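Local atomic coordinates of putative glycosyltransferase (Mannosyltransferase) involved in glycosylating the PBCV-1 major capsid protein (Paramecium bursaria Chlorella virus 1, PDB entry 2P6W), a protein that probably transfers a sugar from a nucleotide-sugar donor in glycosylating the viral major capsid protein, this chain being its manganese-binding N-terminal domain. Residues 54-59 with 151-156; 82-87 with 192-197; 105-110 with 125-130. All coordinates share one frame; numbering follows the deposited sequence.

Contact 1. Residues 54-59 with 151-156; sequences ALHFRR and PYEQKT
With CG anti to its backbone N (chi1 -169°), His56 sends its imidazole across to the first turn of helix 153-164, where the bend at chi2 of Glu153 (-88°) turns CD of that side chain toward Arg59. The aliphatic part of Arg59 meets the carboxylate there, Arg59 CD lying 3.5 Å from Glu153 CD. An atom lies over each face of the His56 ring, both toward the rim: Pro151 O on one, 3.4 Å from His56 CE1, and Arg59 NH2 on the opposite one. Glu153 CB lies at the edge of the imidazole, in its plane, as does a water that is 2.7 Å from His56 NE2. The same water donates to Gln154 OE1 at 3.0 Å, an oxygen that also accepts from Thr122 N. The His56 and Tyr152 rings meet obliquely, with planes at 48°.

The contact joins helix 52-57 of this GT-A-type domain to the N-terminus of helix 153-164, and it holds Arg59, which binds UDP-glucose in another structure of the protein. Arg59 NE donates to His56 O at 2.9 Å, tying the guanidinium to its own segment. Arg59 NH1 is salt-bridged to Asp80; its attraction to Glu153 is a long, secondary salt bridge, Arg59 NH1 to Glu153 OE1 4.0 Å, with the oxygen well out of the guanidinium plane and no N-H directed at it. Glu153 OE1 is hydrogen-bonded to Thr122.

Phe57 packs against the start of helix 153-164. Glu153 CB stands over its face in a CH-pi contact, while Thr156 OG1 comes to the ring edge, 3.3 Å from Phe57 CZ. That hydroxyl donates to Tyr152 O, which also accepts from Thr156 N, and Tyr152 itself occupies the N-cap position, its own hydroxyl bonded to Glu52.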
loop_
_atom_site.group_PDB
_atom_site.type_symbol
_atom_site.label_atom_id
_atom_site.label_comp_id
_atom_site.label_asym_id
_atom_site.label_seq_id
_atom_site.Cartn_x
_atom_site.Cartn_y
_atom_site.Cartn_z
ATOM N N ALA A 54 5.007 -10.464 -11.431
ATOM C CA ALA A 54 6.181 -10.252 -10.607
ATOM C C ALA A 54 6.246 -8.799 -10.124
ATOM O O ALA A 54 6.651 -8.520 -8.988
ATOM C CB ALA A 54 7.451 -10.655 -11.370
ATOM N N LEU A 55 5.811 -7.885 -10.987
ATOM C CA LEU A 55 5.730 -6.472 -10.629
ATOM C C LEU A 55 4.782 -6.238 -9.469
ATOM O O LEU A 55 5.103 -5.498 -8.537
ATOM C CB LEU A 55 5.338 -5.608 -11.847
ATOM C CG LEU A 55 6.400 -5.501 -12.952
ATOM C CD1 LEU A 55 5.822 -4.750 -14.144
ATOM C CD2 LEU A 55 7.711 -4.860 -12.470
ATOM N N HIS A 56 3.619 -6.884 -9.515
ATOM C CA HIS A 56 2.648 -6.715 -8.440
ATOM C C HIS A 56 3.197 -7.272 -7.116
ATOM O O HIS A 56 3.038 -6.652 -6.054
ATOM C CB HIS A 56 1.331 -7.385 -8.793
ATOM C CG HIS A 56 0.231 -7.030 -7.854
ATOM N ND1 HIS A 56 0.054 -7.667 -6.641
ATOM C CD2 HIS A 56 -0.718 -6.065 -7.921
ATOM C CE1 HIS A 56 -0.983 -7.134 -6.018
ATOM N NE2 HIS A 56 -1.467 -6.155 -6.769
ATOM N N PHE A 57 3.858 -8.426 -7.187
ATOM C CA PHE A 57 4.384 -9.076 -5.985
ATOM C C PHE A 57 5.550 -8.324 -5.365
ATOM O O PHE A 57 5.891 -8.569 -4.211
ATOM C CB PHE A 57 4.840 -10.495 -6.290
ATOM C CG PHE A 57 3.754 -11.531 -6.161
ATOM C CD1 PHE A 57 3.502 -12.126 -4.918
ATOM C CD2 PHE A 57 3.014 -11.939 -7.276
ATOM C CE1 PHE A 57 2.513 -13.097 -4.781
ATOM C CE2 PHE A 57 2.012 -12.920 -7.146
ATOM C CZ PHE A 57 1.779 -13.501 -5.886
ATOM N N ARG A 58 6.167 -7.426 -6.134
ATOM C CA ARG A 58 7.398 -6.774 -5.669
ATOM C C ARG A 58 7.268 -6.069 -4.311
ATOM O O ARG A 58 8.250 -5.991 -3.567
ATOM C CB ARG A 58 7.981 -5.821 -6.719
ATOM C CG ARG A 58 9.457 -5.538 -6.462
ATOM C CD ARG A 58 10.148 -4.902 -7.640
ATOM N NE ARG A 58 11.603 -5.060 -7.533
ATOM C CZ ARG A 58 12.478 -4.057 -7.521
ATOM N NH1 ARG A 58 12.070 -2.807 -7.640
ATOM N NH2 ARG A 58 13.773 -4.318 -7.418
ATOM N N ARG A 59 6.074 -5.577 -3.970
ATOM C CA ARG A 59 5.844 -4.960 -2.654
ATOM C C ARG A 59 6.264 -5.874 -1.480
ATOM O O ARG A 59 6.725 -5.392 -0.442
ATOM C CB ARG A 59 4.385 -4.560 -2.513
ATOM C CG ARG A 59 3.438 -5.720 -2.527
ATOM C CD ARG A 59 2.003 -5.224 -2.761
ATOM N NE ARG A 59 1.853 -4.859 -4.163
ATOM C CZ ARG A 59 0.859 -4.126 -4.648
ATOM N NH1 ARG A 59 -0.082 -3.667 -3.836
ATOM N NH2 ARG A 59 0.819 -3.843 -5.949
ATOM N N PRO A 151 -5.573 -11.384 -9.115
ATOM C CA PRO A 151 -4.780 -10.183 -8.776
ATOM C C PRO A 151 -3.484 -10.364 -7.958
ATOM O O PRO A 151 -3.091 -9.451 -7.238
ATOM C CB PRO A 151 -5.782 -9.327 -7.975
ATOM C CG PRO A 151 -6.630 -10.324 -7.286
ATOM C CD PRO A 151 -6.743 -11.526 -8.218
ATOM N N TYR A 152 -2.830 -11.522 -8.065
ATOM C CA TYR A 152 -1.417 -11.647 -7.640
ATOM C C TYR A 152 -1.247 -11.548 -6.119
ATOM O O TYR A 152 -1.824 -12.363 -5.405
ATOM C CB TYR A 152 -0.530 -10.638 -8.387
ATOM C CG TYR A 152 -0.778 -10.625 -9.871
ATOM C CD1 TYR A 152 -0.645 -11.776 -10.620
ATOM C CD2 TYR A 152 -1.147 -9.442 -10.524
ATOM C CE1 TYR A 152 -0.861 -11.767 -11.992
ATOM C CE2 TYR A 152 -1.368 -9.423 -11.898
ATOM C CZ TYR A 152 -1.219 -10.586 -12.620
ATOM O OH TYR A 152 -1.447 -10.583 -13.982
ATOM N N GLU A 153 -0.438 -10.616 -5.614
ATOM C CA GLU A 153 -0.223 -10.519 -4.157
ATOM C C GLU A 153 -1.541 -10.275 -3.436
ATOM O O GLU A 153 -1.725 -10.670 -2.284
ATOM C CB GLU A 153 0.797 -9.414 -3.818
ATOM C CG GLU A 153 0.850 -8.988 -2.340
ATOM C CD GLU A 153 -0.140 -7.875 -1.999
ATOM O OE1 GLU A 153 -0.900 -7.440 -2.900
ATOM O OE2 GLU A 153 -0.149 -7.415 -0.828
ATOM N N GLN A 154 -2.467 -9.607 -4.114
ATOM C CA GLN A 154 -3.748 -9.281 -3.496
ATOM C C GLN A 154 -4.553 -10.551 -3.215
ATOM O O GLN A 154 -5.160 -10.708 -2.152
ATOM C CB GLN A 154 -4.507 -8.355 -4.438
ATOM C CG GLN A 154 -5.829 -7.874 -3.923
ATOM C CD GLN A 154 -6.363 -6.761 -4.796
ATOM O OE1 GLN A 154 -5.936 -5.614 -4.683
ATOM N NE2 GLN A 154 -7.310 -7.089 -5.669
ATOM N N LYS A 155 -4.562 -11.464 -4.193
ATOM C CA LYS A 155 -5.195 -12.760 -4.029
ATOM C C LYS A 155 -4.437 -13.621 -3.012
ATOM O O LYS A 155 -5.037 -14.369 -2.236
ATOM C CB LYS A 155 -5.270 -13.475 -5.387
ATOM C CG LYS A 155 -5.710 -14.934 -5.263
ATOM C CD LYS A 155 -6.386 -15.480 -6.531
ATOM C CE LYS A 155 -5.518 -15.345 -7.771
ATOM N NZ LYS A 155 -6.297 -15.911 -8.935
ATOM N N THR A 156 -3.109 -13.492 -2.999
ATOM C CA THR A 156 -2.300 -14.312 -2.097
ATOM C C THR A 156 -2.557 -13.915 -0.648
ATOM O O THR A 156 -2.708 -14.771 0.232
ATOM C CB THR A 156 -0.816 -14.194 -2.438
ATOM O OG1 THR A 156 -0.657 -14.502 -3.834
ATOM C CG2 THR A 156 0.011 -15.152 -1.559
HETATM O O HOH W 1 -3.157 -4.740 -5.153
#

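Contact 2. Residues 82-87 with 192-197; sequences DVYVNP and LFVHMC. With MN (manganese (II) ion), chain B.
Strands 83-85 and 193-195 run antiparallel, their axes at 151°, with Tyr84 and Val194 as the hydrogen-bonded pair (Tyr84 N to Val194 O and Val194 N to Tyr84 O, both 2.9 Å). Asn86 N to Leu192 O and Met196 N to Asp82 O, each 2.8 Å, extend the pairing beyond the strands. Tyr84 CG stands between its backbone N and carbonyl carbon (chi1 64°); on this side of the sheet Val194 CB lies over one face of the phenol, 3.8 Å from the ring centroid, and Met196 CG at its edge. On the other side, Val83 CG2 lies over the His195 imidazole, and Val85 CG2 meets the rim of Phe193 in its plane, 3.8 Å from CE1. At one end, Asp82, just before strand 83-85, and His195, last in strand 193-195, lie side by side, carboxylate and imidazole 17° from coplanar, and both grip the manganese: Asp82 OD2 at 2.1 Å and His195 NE2 at 2.3 Å. His195 ND1 is hydrogen-bonded to Asn178 OD1, which would help hold the imidazole's rotation. Asp80 is the third protein ligand; with Asp82 it forms the DxD motif characteristic of GT-A glycosyltransferases, to which the neighbouring strand adds His195.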
loop_
_atom_site.group_PDB
_atom_site.type_symbol
_atom_site.label_atom_id
_atom_site.label_comp_id
_atom_site.label_asym_id
_atom_site.label_seq_id
_atom_site.Cartn_x
_atom_site.Cartn_y
_atom_site.Cartn_z
ATOM N N ASP A 82 0.731 4.899 -7.108
ATOM C CA ASP A 82 -0.429 5.640 -7.595
ATOM C C ASP A 82 -1.354 6.064 -6.420
ATOM O O ASP A 82 -2.506 6.445 -6.617
ATOM C CB ASP A 82 -1.158 4.838 -8.657
ATOM C CG ASP A 82 -1.260 3.361 -8.311
ATOM O OD1 ASP A 82 -0.406 2.568 -8.782
ATOM O OD2 ASP A 82 -2.184 2.985 -7.571
ATOM N N VAL A 83 -0.811 6.029 -5.204
ATOM C CA VAL A 83 -1.534 6.517 -4.024
ATOM C C VAL A 83 -0.850 7.800 -3.536
ATOM O O VAL A 83 0.376 7.889 -3.544
ATOM C CB VAL A 83 -1.540 5.454 -2.883
ATOM C CG1 VAL A 83 -2.088 6.056 -1.608
ATOM C CG2 VAL A 83 -2.372 4.229 -3.282
ATOM N N TYR A 84 -1.620 8.804 -3.123
ATOM C CA TYR A 84 -0.970 9.981 -2.542
ATOM C C TYR A 84 -1.656 10.423 -1.261
ATOM O O TYR A 84 -2.712 9.920 -0.903
ATOM C CB TYR A 84 -0.907 11.130 -3.542
ATOM C CG TYR A 84 -2.256 11.666 -3.960
ATOM C CD1 TYR A 84 -2.830 12.761 -3.315
ATOM C CD2 TYR A 84 -2.942 11.098 -5.034
ATOM C CE1 TYR A 84 -4.062 13.253 -3.708
ATOM C CE2 TYR A 84 -4.183 11.587 -5.446
ATOM C CZ TYR A 84 -4.743 12.670 -4.772
ATOM O OH TYR A 84 -5.961 13.163 -5.178
ATOM N N VAL A 85 -1.013 11.352 -0.566
ATOM C CA VAL A 85 -1.571 11.902 0.646
ATOM C C VAL A 85 -2.401 13.122 0.263
ATOM O O VAL A 85 -1.898 14.057 -0.369
ATOM C CB VAL A 85 -0.452 12.281 1.634
ATOM C CG1 VAL A 85 -1.026 13.019 2.819
ATOM C CG2 VAL A 85 0.303 11.017 2.114
ATOM N N ASN A 86 -3.676 13.105 0.635
ATOM C CA ASN A 86 -4.571 14.251 0.430
ATOM C C ASN A 86 -4.032 15.504 1.150
ATOM O O ASN A 86 -3.964 15.514 2.382
ATOM C CB ASN A 86 -5.953 13.895 0.981
ATOM C CG ASN A 86 -6.950 15.047 0.902
ATOM O OD1 ASN A 86 -6.699 16.068 0.258
ATOM N ND2 ASN A 86 -8.084 14.886 1.573
ATOM N N PRO A 87 -3.655 16.554 0.392
ATOM C CA PRO A 87 -3.086 17.750 1.046
ATOM C C PRO A 87 -3.959 18.317 2.169
ATOM O O PRO A 87 -3.419 18.817 3.170
ATOM C CB PRO A 87 -2.951 18.755 -0.104
ATOM C CG PRO A 87 -2.819 17.915 -1.324
ATOM C CD PRO A 87 -3.680 16.693 -1.075
ATOM N N LEU A 192 -7.418 10.418 3.754
ATOM C CA LEU A 192 -5.997 10.595 3.996
ATOM C C LEU A 192 -5.243 10.092 2.764
ATOM O O LEU A 192 -4.469 10.841 2.171
ATOM C CB LEU A 192 -5.538 9.821 5.228
ATOM C CG LEU A 192 -4.025 9.892 5.489
ATOM C CD1 LEU A 192 -3.555 11.351 5.695
ATOM C CD2 LEU A 192 -3.699 8.996 6.720
ATOM N N PHE A 193 -5.465 8.821 2.402
ATOM C CA PHE A 193 -4.804 8.215 1.227
ATOM C C PHE A 193 -5.763 8.090 0.043
ATOM O O PHE A 193 -6.798 7.434 0.135
ATOM C CB PHE A 193 -4.230 6.832 1.588
ATOM C CG PHE A 193 -3.180 6.886 2.665
ATOM C CD1 PHE A 193 -2.141 7.808 2.585
ATOM C CD2 PHE A 193 -3.233 6.027 3.763
ATOM C CE1 PHE A 193 -1.153 7.879 3.576
ATOM C CE2 PHE A 193 -2.264 6.084 4.742
ATOM C CZ PHE A 193 -1.221 7.021 4.653
ATOM N N VAL A 194 -5.404 8.748 -1.059
ATOM C CA VAL A 194 -6.235 8.777 -2.245
ATOM C C VAL A 194 -5.587 7.862 -3.291
ATOM O O VAL A 194 -4.397 7.973 -3.573
ATOM C CB VAL A 194 -6.370 10.212 -2.796
ATOM C CG1 VAL A 194 -7.205 10.214 -4.074
ATOM C CG2 VAL A 194 -6.992 11.138 -1.744
ATOM N N HIS A 195 -6.360 6.957 -3.879
ATOM C CA HIS A 195 -5.767 5.905 -4.688
ATOM C C HIS A 195 -6.217 6.028 -6.154
ATOM O O HIS A 195 -7.385 5.866 -6.460
ATOM C CB HIS A 195 -6.132 4.545 -4.082
ATOM C CG HIS A 195 -5.556 3.365 -4.804
ATOM N ND1 HIS A 195 -5.839 2.063 -4.434
ATOM C CD2 HIS A 195 -4.705 3.283 -5.860
ATOM C CE1 HIS A 195 -5.186 1.232 -5.234
ATOM N NE2 HIS A 195 -4.498 1.945 -6.113
ATOM N N MET A 196 -5.290 6.391 -7.034
ATOM C CA MET A 196 -5.604 6.518 -8.466
ATOM C C MET A 196 -5.595 5.152 -9.154
ATOM O O MET A 196 -4.810 4.901 -10.070
ATOM C CB MET A 196 -4.613 7.481 -9.138
ATOM C CG MET A 196 -4.579 8.891 -8.541
ATOM S SD MET A 196 -3.317 9.908 -9.367
ATOM C CE MET A 196 -1.821 9.038 -8.884
ATOM N N CYS A 197 -6.506 4.287 -8.732
ATOM C CA CYS A 197 -6.495 2.890 -9.136
ATOM C C CYS A 197 -7.044 2.692 -10.547
ATOM O O CYS A 197 -8.063 3.286 -10.904
ATOM C CB CYS A 197 -7.328 2.105 -8.132
ATOM S SG CYS A 197 -7.249 0.329 -8.297
HETATM MN MN MN B . -2.782 1.014 -7.364
#

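Contact 3. Residues 105-110 with 125-130; sequences ILYHTF and KFVHKD
Phe126 meets His108 CB to CB at 3.7 Å, and its ring carries on to Phe110, rim to rim: Phe126 CE2 is 3.8 Å from Phe110 CZ and lies near the plane of that ring. The backbone of Phe126 is bound to His108 in both directions, N to O and O to N, each bond 3.1 Å, making this the hydrogen-bonded pair of two antiparallel strands. They are neighbours in the six-stranded mixed sheet at the core of this GT-A-type domain, strand 124-128 lying between 107-110 and 75-79, the strand that leads into the DxD motif. Leu106 CG is anti to the carbonyl carbon (chi1 -67°), and CD2 beyond it reaches Asp130 CB at 3.8 Å, the two side chains crossing at about a right angle; Leu106 O accepts a nearly straight bond from His128 N (2.9 Å, 172°). Asp130 N donates to His128 ND1 from a position tilted out of the ring plane, which helps hold the imidazole at the strand end. Across the sheet from Phe126, Tyr107 and Val127 lie side by side, with Tyr107 CE1 3.8 Å from Val127 CG2; the tyrosine hydroxyl is bonded to Glu135 of helix 132-140.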
loop_
_atom_site.group_PDB
_atom_site.type_symbol
_atom_site.label_atom_id
_atom_site.label_comp_id
_atom_site.label_asym_id
_atom_site.label_seq_id
_atom_site.Cartn_x
_atom_site.Cartn_y
_atom_site.Cartn_z
ATOM N N ILE A 105 -3.422 -8.099 15.935
ATOM C CA ILE A 105 -3.575 -7.883 14.484
ATOM C C ILE A 105 -2.226 -7.832 13.752
ATOM O O ILE A 105 -1.300 -7.134 14.195
ATOM C CB ILE A 105 -4.430 -6.622 14.193
ATOM C CG1 ILE A 105 -5.793 -6.729 14.892
ATOM C CG2 ILE A 105 -4.619 -6.429 12.676
ATOM C CD1 ILE A 105 -6.579 -8.023 14.564
ATOM N N LEU A 106 -2.134 -8.598 12.649
ATOM C CA LEU A 106 -0.953 -8.638 11.768
ATOM C C LEU A 106 -1.164 -7.855 10.471
ATOM O O LEU A 106 -0.202 -7.360 9.906
ATOM C CB LEU A 106 -0.568 -10.075 11.417
ATOM C CG LEU A 106 -0.053 -10.998 12.527
ATOM C CD1 LEU A 106 -0.074 -12.432 12.025
ATOM C CD2 LEU A 106 1.334 -10.625 13.025
ATOM N N TYR A 107 -2.411 -7.754 10.002
ATOM C CA TYR A 107 -2.707 -7.016 8.766
ATOM C C TYR A 107 -3.941 -6.160 8.909
ATOM O O TYR A 107 -4.950 -6.637 9.403
ATOM C CB TYR A 107 -3.005 -8.009 7.635
ATOM C CG TYR A 107 -1.792 -8.657 7.009
ATOM C CD1 TYR A 107 -1.173 -8.092 5.888
ATOM C CD2 TYR A 107 -1.272 -9.841 7.522
ATOM C CE1 TYR A 107 -0.044 -8.679 5.313
ATOM C CE2 TYR A 107 -0.163 -10.432 6.959
ATOM C CZ TYR A 107 0.453 -9.842 5.862
ATOM O OH TYR A 107 1.565 -10.445 5.304
ATOM N N HIS A 108 -3.860 -4.904 8.469
ATOM C CA HIS A 108 -5.044 -4.095 8.228
ATOM C C HIS A 108 -5.169 -3.887 6.725
ATOM O O HIS A 108 -4.212 -3.438 6.079
ATOM C CB HIS A 108 -4.921 -2.740 8.928
ATOM C CG HIS A 108 -5.052 -2.834 10.410
ATOM N ND1 HIS A 108 -3.969 -2.964 11.247
ATOM C CD2 HIS A 108 -6.147 -2.871 11.198
ATOM C CE1 HIS A 108 -4.390 -3.074 12.494
ATOM N NE2 HIS A 108 -5.708 -2.999 12.492
ATOM N N THR A 109 -6.322 -4.272 6.169
ATOM C CA THR A 109 -6.585 -4.166 4.739
ATOM C C THR A 109 -7.922 -3.471 4.512
ATOM O O THR A 109 -8.634 -3.141 5.475
ATOM C CB THR A 109 -6.580 -5.576 4.065
ATOM O OG1 THR A 109 -7.569 -6.399 4.711
ATOM C CG2 THR A 109 -5.200 -6.203 4.203
ATOM N N PHE A 110 -8.256 -3.237 3.249
ATOM C CA PHE A 110 -9.420 -2.418 2.874
ATOM C C PHE A 110 -10.192 -3.051 1.748
ATOM O O PHE A 110 -9.601 -3.563 0.800
ATOM C CB PHE A 110 -8.970 -0.988 2.510
ATOM C CG PHE A 110 -8.124 -0.399 3.569
ATOM C CD1 PHE A 110 -8.717 0.202 4.673
ATOM C CD2 PHE A 110 -6.741 -0.548 3.535
ATOM C CE1 PHE A 110 -7.942 0.678 5.725
ATOM C CE2 PHE A 110 -5.956 -0.077 4.564
ATOM C CZ PHE A 110 -6.554 0.537 5.677
ATOM N N LYS A 125 -1.780 -1.164 2.447
ATOM C CA LYS A 125 -1.731 -2.404 3.233
ATOM C C LYS A 125 -0.804 -2.202 4.418
ATOM O O LYS A 125 0.377 -1.864 4.241
ATOM C CB LYS A 125 -1.205 -3.566 2.367
ATOM C CG LYS A 125 -1.069 -4.894 3.089
ATOM C CD LYS A 125 -0.521 -6.003 2.169
ATOM C CE LYS A 125 0.961 -5.804 1.832
ATOM N NZ LYS A 125 1.553 -7.095 1.253
ATOM N N PHE A 126 -1.348 -2.393 5.622
ATOM C CA PHE A 126 -0.585 -2.318 6.868
ATOM C C PHE A 126 -0.141 -3.709 7.249
ATOM O O PHE A 126 -0.961 -4.620 7.318
ATOM C CB PHE A 126 -1.465 -1.810 8.017
ATOM C CG PHE A 126 -1.811 -0.347 7.945
ATOM C CD1 PHE A 126 -1.115 0.572 8.715
ATOM C CD2 PHE A 126 -2.880 0.106 7.158
ATOM C CE1 PHE A 126 -1.447 1.942 8.688
ATOM C CE2 PHE A 126 -3.214 1.482 7.126
ATOM C CZ PHE A 126 -2.502 2.383 7.900
ATOM N N VAL A 127 1.155 -3.850 7.524
ATOM C CA VAL A 127 1.759 -5.134 7.876
ATOM C C VAL A 127 2.557 -4.969 9.173
ATOM O O VAL A 127 3.506 -4.182 9.220
ATOM C CB VAL A 127 2.759 -5.594 6.779
ATOM C CG1 VAL A 127 3.261 -7.008 7.080
ATOM C CG2 VAL A 127 2.120 -5.546 5.402
ATOM N N HIS A 128 2.196 -5.724 10.214
ATOM C CA HIS A 128 2.895 -5.650 11.490
ATOM C C HIS A 128 4.277 -6.273 11.332
ATOM O O HIS A 128 4.456 -7.194 10.519
ATOM C CB HIS A 128 2.128 -6.435 12.546
ATOM C CG HIS A 128 2.616 -6.201 13.939
ATOM N ND1 HIS A 128 3.557 -7.011 14.541
ATOM C CD2 HIS A 128 2.303 -5.251 14.850
ATOM C CE1 HIS A 128 3.805 -6.567 15.758
ATOM N NE2 HIS A 128 3.056 -5.501 15.975
ATOM N N LYS A 129 5.243 -5.795 12.115
ATOM C CA LYS A 129 6.592 -6.359 12.046
ATOM C C LYS A 129 6.620 -7.872 12.196
ATOM O O LYS A 129 7.504 -8.525 11.641
ATOM C CB LYS A 129 7.536 -5.705 13.059
ATOM C CG LYS A 129 7.125 -5.880 14.484
ATOM C CD LYS A 129 8.352 -5.894 15.408
ATOM C CE LYS A 129 7.940 -5.958 16.876
ATOM N NZ LYS A 129 7.466 -7.304 17.310
ATOM N N ASP A 130 5.667 -8.434 12.939
ATOM C CA ASP A 130 5.659 -9.877 13.196
ATOM C C ASP A 130 5.130 -10.661 12.004
ATOM O O ASP A 130 5.085 -11.888 12.055
ATOM C CB ASP A 130 4.877 -10.224 14.470
ATOM C CG ASP A 130 5.615 -9.796 15.740
ATOM O OD1 ASP A 130 6.863 -9.703 15.719
ATOM O OD2 ASP A 130 4.976 -9.564 16.774
#

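Contact 1 and contact 3 touch through one salt bridge, Glu153 OE2 to Lys125 NZ at 2.7 Å, although their centres lie 16 Å apart; contact 3 is nested in the chain loops closed by both other contacts. Contact 2 touches neither, its nearest atoms being about 7 Å from contact 1 and about 5 Å from contact 3. It holds the manganese directly, whereas contact 1 approaches the metal through Arg59, whose side chain is about 6 Å from the ion and salt-bridged to Asp80. Contact 3 stands farther back, the Lys125 side chain about 11 Å from the ion. A citrate anion, probably from the crystallisation liquor, lies near both Gln154 and Asp82.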